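Extracellular invertase (Aspergillus kawachii, PDB 5XH8) probably cleaves the beta-fructofuranosidic bond of sucrose and passes fructosyl groups to other sugars, giving fructooligosaccharides such as 1-kestose. Local coordinates at residues L290-T295 with N307-L312. Residues are numbered along the deposited sequence; the frame is centred on the assembly and turned at random.
Sequences LWVSGT and NMAGFL
Trp291 and Gly310 pair across an antiparallel beta hairpin, strands 286-298 and 302-311, in one blade of the beta-propeller that forms the catalytic domain of GH32 enzymes. Four backbone bonds join the segments. Trp291 N donates to Gly310 O (2.9 Å) and Gly310 N back to Trp291 O; toward the turn, Ser293 N reaches Met308 O (2.9 Å) and Asn307 N reaches Ser293 O. Strand 265-274 flanks residues 290-295 on their other edge, through backbone hydrogen bonds of Leu290, Val292 and Gly294 with Ile270, Thr268 and Ile266.

On the face of the sheet that carries Trp291, Ser293 and Met308, the indole lies flat over the neighbouring strand: chi1 of 68° sets CG between the backbone N and the carbonyl carbon, and the ring spreads across residues 309-310. Gly310 CA makes a CH-pi contact 3.8 Å from the centroid of the Trp291 five-membered ring, and Ala309 CA lies over the six-membered ring. Gly310 N lies 3.5 Å above the indole plane, over its centre. Met308 SD approaches the indole edge in a Met-aromatic contact, while Met308 CG packs 3.5 Å from Ser293 CB. Thr413 and Leu414 of strand 408-418 also touch Trp291.

On the opposite face, Val292 CG2 meets Ala309 CB, and Trp243 touches both Val292 and Leu290. At the corner where the chain leaves the blade near the sodium site, Phe311 stacks on Trp314. There Leu290 CD2 sits over the Phe311 ring, 3.6 Å from its centroid and 9° off the normal.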
ATOM      1  N   LEU A 290     -21.264 -10.457 -20.024  1.00 26.18           N
ATOM      2  CA  LEU A 290     -22.665 -10.389 -19.571  1.00 28.63           C
ATOM      3  C   LEU A 290     -23.175  -8.977 -19.269  1.00 29.55           C
ATOM      4  O   LEU A 290     -22.395  -8.059 -18.962  1.00 27.39           O
ATOM      5  CB  LEU A 290     -22.833 -11.265 -18.329  1.00 28.26           C
ATOM      6  CG  LEU A 290     -22.349 -12.704 -18.367  1.00 29.15           C
ATOM      7  CD1 LEU A 290     -22.585 -13.388 -17.021  1.00 31.17           C
ATOM      8  CD2 LEU A 290     -23.049 -13.470 -19.468  1.00 30.33           C
ATOM      9  N   TRP A 291     -24.497  -8.816 -19.392  1.00 30.16           N
ATOM     10  CA  TRP A 291     -25.238  -7.673 -18.838  1.00 28.84           C
ATOM     11  C   TRP A 291     -26.268  -8.211 -17.842  1.00 28.57           C
ATOM     12  O   TRP A 291     -26.691  -9.380 -17.931  1.00 25.98           O
ATOM     13  CB  TRP A 291     -25.914  -6.818 -19.923  1.00 29.58           C
ATOM     14  CG  TRP A 291     -27.068  -7.513 -20.653  1.00 32.86           C
ATOM     15  CD1 TRP A 291     -26.994  -8.153 -21.850  1.00 31.22           C
ATOM     16  CD2 TRP A 291     -28.439  -7.625 -20.221  1.00 32.41           C
ATOM     17  NE1 TRP A 291     -28.222  -8.653 -22.208  1.00 32.34           N
ATOM     18  CE2 TRP A 291     -29.135  -8.349 -21.233  1.00 34.13           C
ATOM     19  CE3 TRP A 291     -29.152  -7.179 -19.087  1.00 33.73           C
ATOM     20  CZ2 TRP A 291     -30.519  -8.663 -21.143  1.00 32.23           C
ATOM     21  CZ3 TRP A 291     -30.546  -7.494 -18.993  1.00 34.35           C
ATOM     22  CH2 TRP A 291     -31.199  -8.235 -20.020  1.00 32.64           C
ATOM     23  N   VAL A 292     -26.637  -7.369 -16.877  1.00 30.08           N
ATOM     24  CA  VAL A 292     -27.549  -7.761 -15.790  1.00 30.24           C
ATOM     25  C   VAL A 292     -28.372  -6.569 -15.378  1.00 30.83           C
ATOM     26  O   VAL A 292     -27.820  -5.487 -15.145  1.00 29.32           O
ATOM     27  CB  VAL A 292     -26.809  -8.258 -14.531  1.00 30.77           C
ATOM     28  CG1 VAL A 292     -27.791  -8.881 -13.533  1.00 31.19           C
ATOM     29  CG2 VAL A 292     -25.741  -9.269 -14.888  1.00 30.36           C
ATOM     30  N   SER A 293     -29.692  -6.780 -15.299  1.00 30.13           N
ATOM     31  CA  SER A 293     -30.635  -5.782 -14.784  1.00 30.25           C
ATOM     32  C   SER A 293     -30.933  -6.141 -13.347  1.00 28.90           C
ATOM     33  O   SER A 293     -30.977  -7.308 -13.008  1.00 30.07           O
ATOM     34  CB  SER A 293     -31.950  -5.821 -15.587  1.00 32.05           C
ATOM     35  OG  SER A 293     -32.890  -4.902 -15.051  1.00 33.22           O
ATOM     36  N   GLY A 294     -31.135  -5.150 -12.499  1.00 29.96           N
ATOM     37  CA  GLY A 294     -31.486  -5.428 -11.129  1.00 32.46           C
ATOM     38  C   GLY A 294     -32.094  -4.273 -10.380  1.00 33.77           C
ATOM     39  O   GLY A 294     -32.003  -3.112 -10.799  1.00 33.88           O
ATOM     40  N   THR A 295     -32.726  -4.606  -9.257  1.00 36.47           N
ATOM     41  CA  THR A 295     -33.303  -3.592  -8.381  1.00 37.23           C
ATOM     42  C   THR A 295     -32.343  -3.429  -7.228  1.00 36.68           C
ATOM     43  O   THR A 295     -31.631  -4.363  -6.855  1.00 36.25           O
ATOM     44  CB  THR A 295     -34.711  -3.982  -7.863  1.00 39.09           C
ATOM     45  OG1 THR A 295     -34.638  -5.250  -7.207  1.00 38.69           O
ATOM     46  CG2 THR A 295     -35.743  -4.071  -9.018  1.00 39.00           C
ATOM     47  N   ASN A 307     -32.793  -9.174 -11.791  1.00 37.89           N
ATOM     48  CA  ASN A 307     -34.103  -9.654 -12.270  1.00 39.27           C
ATOM     49  C   ASN A 307     -34.116 -10.190 -13.700  1.00 40.05           C
ATOM     50  O   ASN A 307     -35.098 -10.814 -14.101  1.00 37.57           O
ATOM     51  CB  ASN A 307     -35.186  -8.588 -12.083  1.00 39.26           C
ATOM     52  CG  ASN A 307     -34.770  -7.238 -12.597  1.00 41.41           C
ATOM     53  OD1 ASN A 307     -34.069  -7.121 -13.613  1.00 42.49           O
ATOM     54  ND2 ASN A 307     -35.175  -6.203 -11.883  1.00 41.12           N
ATOM     55  N   MET A 308     -33.048  -9.931 -14.462  1.00 36.69           N
ATOM     56  CA  MET A 308     -32.827 -10.553 -15.763  1.00 34.97           C
ATOM     57  C   MET A 308     -31.364 -10.337 -16.183  1.00 35.78           C
ATOM     58  O   MET A 308     -30.676  -9.463 -15.649  1.00 34.75           O
ATOM     59  CB  MET A 308     -33.788  -9.998 -16.830  1.00 34.20           C
ATOM     60  CG  MET A 308     -33.810  -8.480 -16.963  1.00 33.16           C
ATOM     61  SD  MET A 308     -34.904  -7.853 -18.252  1.00 34.19           S
ATOM     62  CE  MET A 308     -34.642  -6.092 -18.214  1.00 32.09           C
ATOM     63  N   ALA A 309     -30.897 -11.140 -17.131  1.00 34.35           N
ATOM     64  CA  ALA A 309     -29.506 -11.072 -17.563  1.00 34.32           C
ATOM     65  C   ALA A 309     -29.325 -11.746 -18.917  1.00 36.23           C
ATOM     66  O   ALA A 309     -30.113 -12.641 -19.315  1.00 34.11           O
ATOM     67  CB  ALA A 309     -28.606 -11.717 -16.528  1.00 34.96           C
ATOM     68  N   GLY A 310     -28.282 -11.308 -19.619  1.00 32.54           N
ATOM     69  CA  GLY A 310     -27.961 -11.832 -20.941  1.00 31.56           C
ATOM     70  C   GLY A 310     -26.520 -11.548 -21.282  1.00 31.92           C
ATOM     71  O   GLY A 310     -25.722 -11.228 -20.388  1.00 28.75           O
ATOM     72  N   PHE A 311     -26.200 -11.653 -22.569  1.00 29.35           N
ATOM     73  CA  PHE A 311     -24.857 -11.360 -23.066  1.00 28.96           C
ATOM     74  C   PHE A 311     -24.867 -10.006 -23.767  1.00 29.74           C
ATOM     75  O   PHE A 311     -25.764  -9.724 -24.567  1.00 31.40           O
ATOM     76  CB  PHE A 311     -24.380 -12.434 -24.039  1.00 27.67           C
ATOM     77  CG  PHE A 311     -23.894 -13.685 -23.378  1.00 29.03           C
ATOM     78  CD1 PHE A 311     -24.795 -14.656 -22.952  1.00 28.28           C
ATOM     79  CD2 PHE A 311     -22.526 -13.920 -23.201  1.00 27.89           C
ATOM     80  CE1 PHE A 311     -24.351 -15.814 -22.354  1.00 28.38           C
ATOM     81  CE2 PHE A 311     -22.074 -15.093 -22.600  1.00 27.91           C
ATOM     82  CZ  PHE A 311     -22.989 -16.046 -22.180  1.00 29.32           C
ATOM     83  N   LEU A 312     -23.908  -9.142 -23.427  1.00 27.81           N
ATOM     84  CA  LEU A 312     -23.631  -7.956 -24.220  1.00 26.78           C
ATOM     85  C   LEU A 312     -23.006  -8.350 -25.581  1.00 24.75           C
ATOM     86  O   LEU A 312     -23.194  -7.657 -26.612  1.00 24.92           O
ATOM     87  CB  LEU A 312     -22.724  -7.016 -23.433  1.00 27.23           C
ATOM     88  CG  LEU A 312     -22.308  -5.713 -24.105  1.00 27.14           C
ATOM     89  CD1 LEU A 312     -23.505  -4.878 -24.539  1.00 29.74           C
ATOM     90  CD2 LEU A 312     -21.425  -4.947 -23.155  1.00 28.36           C
TER